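Side-chain contacts in TrwG protein (PDB 4NHF), which is a VirB8-family component of a bacterial type IV secretion system, crystallised as its soluble domain, and probably takes part in building the secretion machinery: residues V120-Q125 and T168-D173; I110-N113 and Q117-V120. All coordinates share one frame; numbering follows the deposited sequence.

Contact 1 of 2, residues V120-Q125 and T168-D173; sequences VRFTTQ and TSYRSD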
loop_
_atom_site.group_PDB
_atom_site.type_symbol
_atom_site.label_atom_id
_atom_site.label_comp_id
_atom_site.label_asym_id
_atom_site.label_seq_id
_atom_site.Cartn_x
_atom_site.Cartn_y
_atom_site.Cartn_z
ATOM N N VAL A 120 9.371 -0.487 16.095
ATOM C CA VAL A 120 9.791 -0.360 14.719
ATOM C C VAL A 120 10.864 0.722 14.622
ATOM O O VAL A 120 10.619 1.868 14.942
ATOM C CB VAL A 120 8.641 -0.031 13.757
ATOM C CG1 VAL A 120 9.158 0.095 12.343
ATOM C CG2 VAL A 120 7.562 -1.107 13.792
ATOM N N ARG A 121 12.040 0.332 14.160
ATOM C CA ARG A 121 13.143 1.246 13.914
ATOM C C ARG A 121 13.102 1.717 12.442
ATOM O O ARG A 121 13.111 0.910 11.516
ATOM C CB ARG A 121 14.459 0.586 14.318
ATOM C CG ARG A 121 14.410 0.234 15.823
ATOM C CD ARG A 121 15.586 -0.533 16.465
ATOM N NE ARG A 121 15.191 -1.038 17.826
ATOM C CZ ARG A 121 15.517 -0.473 18.971
ATOM N NH1 ARG A 121 16.359 0.532 19.024
ATOM N NH2 ARG A 121 15.083 -0.971 20.092
ATOM N N PHE A 122 13.004 3.016 12.229
ATOM C CA PHE A 122 12.883 3.537 10.879
ATOM C C PHE A 122 13.586 4.876 10.715
ATOM O O PHE A 122 13.932 5.512 11.713
ATOM C CB PHE A 122 11.409 3.611 10.471
ATOM C CG PHE A 122 10.593 4.611 11.238
ATOM C CD1 PHE A 122 10.061 4.291 12.452
ATOM C CD2 PHE A 122 10.369 5.879 10.722
ATOM C CE1 PHE A 122 9.299 5.181 13.149
ATOM C CE2 PHE A 122 9.606 6.789 11.417
ATOM C CZ PHE A 122 9.059 6.457 12.623
ATOM N N THR A 123 13.871 5.256 9.476
ATOM C CA THR A 123 14.331 6.647 9.178
ATOM C C THR A 123 13.358 7.378 8.288
ATOM O O THR A 123 12.644 6.767 7.445
ATOM C CB THR A 123 15.644 6.714 8.384
ATOM O OG1 THR A 123 15.452 5.987 7.174
ATOM C CG2 THR A 123 16.734 6.129 9.115
ATOM N N THR A 124 13.337 8.688 8.459
ATOM C CA THR A 124 12.625 9.558 7.570
ATOM C C THR A 124 13.578 10.601 6.981
ATOM O O THR A 124 14.587 10.962 7.603
ATOM C CB THR A 124 11.450 10.274 8.253
ATOM O OG1 THR A 124 11.907 11.057 9.339
ATOM C CG2 THR A 124 10.452 9.298 8.737
ATOM N N GLN A 125 13.265 11.050 5.771
ATOM C CA GLN A 125 14.078 12.045 5.101
ATOM C C GLN A 125 13.173 12.987 4.399
ATOM O O GLN A 125 12.365 12.546 3.567
ATOM C CB GLN A 125 14.948 11.370 4.076
ATOM C CG GLN A 125 15.706 12.325 3.161
ATOM C CD GLN A 125 16.786 13.041 3.903
ATOM O OE1 GLN A 125 17.798 12.436 4.228
ATOM N NE2 GLN A 125 16.589 14.331 4.195
ATOM N N THR A 168 -3.364 0.147 18.869
ATOM C CA THR A 168 -3.986 0.677 20.089
ATOM C C THR A 168 -3.161 1.703 20.833
ATOM O O THR A 168 -3.683 2.386 21.705
ATOM C CB THR A 168 -4.315 -0.487 21.037
ATOM O OG1 THR A 168 -3.118 -1.267 21.226
ATOM C CG2 THR A 168 -5.366 -1.336 20.359
ATOM N N SER A 169 -1.859 1.723 20.555
ATOM C CA SER A 169 -0.979 2.835 20.990
ATOM C C SER A 169 0.160 3.009 20.006
ATOM O O SER A 169 0.620 2.049 19.337
ATOM C CB SER A 169 -0.467 2.627 22.435
ATOM O OG SER A 169 0.345 1.494 22.482
ATOM N N TYR A 170 0.586 4.227 19.856
ATOM C CA TYR A 170 1.628 4.534 18.912
ATOM C C TYR A 170 2.289 5.822 19.294
ATOM O O TYR A 170 1.606 6.827 19.510
ATOM C CB TYR A 170 1.076 4.609 17.487
ATOM C CG TYR A 170 2.132 4.858 16.416
ATOM C CD1 TYR A 170 2.652 6.149 16.186
ATOM C CD2 TYR A 170 2.632 3.813 15.663
ATOM C CE1 TYR A 170 3.583 6.376 15.158
ATOM C CE2 TYR A 170 3.562 4.012 14.674
ATOM C CZ TYR A 170 4.063 5.287 14.431
ATOM O OH TYR A 170 4.978 5.418 13.435
ATOM N N ARG A 171 3.609 5.769 19.422
ATOM C CA ARG A 171 4.423 6.979 19.510
ATOM C C ARG A 171 5.739 6.739 18.803
ATOM O O ARG A 171 6.302 5.637 18.822
ATOM C CB ARG A 171 4.660 7.467 20.956
ATOM C CG ARG A 171 5.310 6.440 21.853
ATOM C CD ARG A 171 5.456 6.938 23.272
ATOM N NE ARG A 171 6.452 7.992 23.385
ATOM C CZ ARG A 171 6.676 8.708 24.483
ATOM N NH1 ARG A 171 6.004 8.466 25.612
ATOM N NH2 ARG A 171 7.608 9.659 24.475
ATOM N N SER A 172 6.202 7.778 18.131
ATOM C CA SER A 172 7.456 7.767 17.410
ATOM C C SER A 172 8.375 8.792 18.076
ATOM O O SER A 172 7.969 9.913 18.320
ATOM C CB SER A 172 7.214 8.123 15.944
ATOM O OG SER A 172 8.392 8.589 15.321
ATOM N N ASP A 173 9.600 8.381 18.377
ATOM C CA ASP A 173 10.543 9.156 19.188
ATOM C C ASP A 173 11.906 9.068 18.498
ATOM O O ASP A 173 12.195 8.029 17.885
ATOM C CB ASP A 173 10.683 8.525 20.573
ATOM C CG ASP A 173 9.409 8.567 21.346
ATOM O OD1 ASP A 173 9.077 9.654 21.792
ATOM O OD2 ASP A 173 8.734 7.510 21.504
#
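Phe122 meets Ser172 and Tyr170 across the four-stranded antiparallel sheet of the VirB8 domain, a fold of the NTF2 clan. Strand 138-148 runs between the two strands, so only side chains bridge the gap. The tip of the Phe122 ring does the touching: in one of two Ser172 conformers, CZ lies 3.5 Å from Ser172 OG and 4.1 Å from Ser172 CB, so this contact is not certain. Tyr170 gives a looser contact, with its OH 4.3 Å from Phe122 CZ. Both hydroxyls come at the ring obliquely. No hydrogen bond joins the two segments. The Phe122 CG sits between the backbone N and the carbonyl carbon (chi1 67°), and CB points toward the 168-173 strand, which carries the ring over the intervening strand.

The two hydroxyls are held from outside the pair. Ser172 OG, in that conformer, bonds to Gln140 NE2 on the middle strand. Tyr170 OH bonds to Glu57 OE2 on helix 42-57, which packs on this side of the sheet, and its ring meets Tyr52 edge-to-face. Phe122 also touches Gln140 and Glu57. Within its own strand, Phe122 has Thr124 CG2 at its ring edge, in plane.

Contact 2 of 2, residues I110-N113 and Q117-V120; sequences IQLN and QATV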
loop_
_atom_site.group_PDB
_atom_site.type_symbol
_atom_site.label_atom_id
_atom_site.label_comp_id
_atom_site.label_asym_id
_atom_site.label_seq_id
_atom_site.Cartn_x
_atom_site.Cartn_y
_atom_site.Cartn_z
ATOM N N ILE A 110 11.987 -4.519 12.790
ATOM C CA ILE A 110 10.725 -4.617 13.481
ATOM C C ILE A 110 10.904 -5.705 14.542
ATOM O O ILE A 110 11.184 -6.846 14.204
ATOM C CB ILE A 110 9.563 -5.015 12.532
ATOM C CG1 ILE A 110 9.297 -3.917 11.487
ATOM C CG2 ILE A 110 8.331 -5.300 13.349
ATOM C CD1 ILE A 110 8.341 -4.368 10.368
ATOM N N GLN A 111 10.758 -5.346 15.799
ATOM C CA GLN A 111 10.811 -6.331 16.876
ATOM C C GLN A 111 9.436 -6.497 17.469
ATOM O O GLN A 111 8.773 -5.525 17.740
ATOM C CB GLN A 111 11.784 -5.938 18.005
ATOM C CG GLN A 111 13.220 -5.759 17.577
ATOM C CD GLN A 111 13.431 -4.471 16.780
ATOM O OE1 GLN A 111 12.982 -3.376 17.165
ATOM N NE2 GLN A 111 14.095 -4.599 15.627
ATOM N N LEU A 112 9.067 -7.742 17.760
ATOM C CA LEU A 112 7.833 -8.068 18.455
ATOM C C LEU A 112 8.084 -8.684 19.829
ATOM O O LEU A 112 8.983 -9.498 19.977
ATOM C CB LEU A 112 7.096 -9.142 17.648
ATOM C CG LEU A 112 6.862 -8.934 16.156
ATOM C CD1 LEU A 112 6.037 -10.094 15.672
ATOM C CD2 LEU A 112 6.165 -7.628 15.950
ATOM N N ASN A 113 7.254 -8.376 20.816
ATOM C CA ASN A 113 7.272 -9.187 22.058
ATOM C C ASN A 113 6.192 -10.268 22.168
ATOM O O ASN A 113 6.036 -10.871 23.210
ATOM C CB ASN A 113 7.219 -8.331 23.299
ATOM C CG ASN A 113 5.822 -7.883 23.645
ATOM O OD1 ASN A 113 4.846 -8.067 22.868
ATOM N ND2 ASN A 113 5.701 -7.263 24.830
ATOM N N GLN A 117 2.823 -6.054 21.455
ATOM C CA GLN A 117 3.732 -4.941 21.540
ATOM C C GLN A 117 4.822 -5.131 20.527
ATOM O O GLN A 117 5.285 -6.253 20.303
ATOM C CB GLN A 117 4.359 -4.782 22.936
ATOM C CG GLN A 117 3.397 -4.917 24.100
ATOM C CD GLN A 117 2.349 -3.841 24.085
ATOM O OE1 GLN A 117 2.650 -2.669 23.793
ATOM N NE2 GLN A 117 1.102 -4.217 24.422
ATOM N N ALA A 118 5.223 -4.020 19.919
ATOM C CA ALA A 118 6.303 -4.026 18.925
ATOM C C ALA A 118 7.093 -2.724 18.951
ATOM O O ALA A 118 6.598 -1.681 19.387
ATOM C CB ALA A 118 5.753 -4.208 17.523
ATOM N N THR A 119 8.321 -2.815 18.474
ATOM C CA THR A 119 9.147 -1.656 18.220
ATOM C C THR A 119 9.492 -1.658 16.752
ATOM O O THR A 119 9.872 -2.749 16.214
ATOM C CB THR A 119 10.412 -1.806 19.063
ATOM O OG1 THR A 119 10.005 -1.968 20.408
ATOM C CG2 THR A 119 11.248 -0.628 18.986
ATOM N N VAL A 120 9.371 -0.487 16.095
ATOM C CA VAL A 120 9.791 -0.360 14.719
ATOM C C VAL A 120 10.864 0.722 14.622
ATOM O O VAL A 120 10.619 1.868 14.942
ATOM C CB VAL A 120 8.641 -0.031 13.757
ATOM C CG1 VAL A 120 9.158 0.095 12.343
ATOM C CG2 VAL A 120 7.562 -1.107 13.792
#
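The beta hairpin of strands 102-112 and 117-127 closes here, at its turn end. Gln111 and Thr119 form a hydrogen-bonded antiparallel pair. Gln111 N gives to Thr119 O at 2.8 Å, and Thr119 N returns the bond to Gln111 O at the same length. Ile110-Val120 and Leu112-Ala118 are the non-hydrogen-bonded pairs on either side.

Their side chains share the sheet face that helix 42-57 covers. Ile110 and Val120 lie side by side, with Ile110 CG1 4.0 Å from Val120 CG2. Leu112 CD2 reaches Ala118 CB at 3.8 Å, and both residues touch Leu49 of the helix. Ile110 also packs on Leu159 of the second subunit.

On the other face, the Gln111 chain bends at chi2 and brings OE1 to 3.6 Å from Thr119 CB, in one of two Thr119 conformers. NE2 of that amide bonds to Ser109 OG, and OE1 probably accepts from Arg121 NE.

At the turn, Asn113 N bonds to Gln117 O at 2.9 Å, nearly straight at the hydrogen (171°). The Asn113 side chain (chi1 81°) lies beside that of Gln117, both pointing the same way, and OD1 accepts from Gln117 N at 3.2 Å. This bond is bent, and its donor stands above the carbonyl plane. The two side-chain amides are turned 78° against each other, and Asn113 ND2 rests against Gln117 CB and CG. Asn113 OD1 also accepts from Leu115 N. One side-chain oxygen thus takes two backbone N-H groups in the turn, the one from Gln117 through a probably weaker bond.

Overall arrangement
Both contacts use strand 117-127, and Val120 belongs to both. Their centres are about 11 Å apart. Contact 2 pairs this strand with its direct neighbour, 102-112, through the backbone. Contact 1 reaches past strand 138-148 to the edge strand 165-174 on the far side of the sheet, through side chains alone. Together they run from one edge strand to the other, with 138-148 supplying no segment. They touch where Arg121 NE lies 3.3 Å from Gln111 OE1, a probable hydrogen bond. Helix 42-57 meets both contacts. Contact 1 is the more central, about 7 Å from the chain centre against about 14 Å for contact 2. Both lie away from the calcium-binding Asp60 and Asp62.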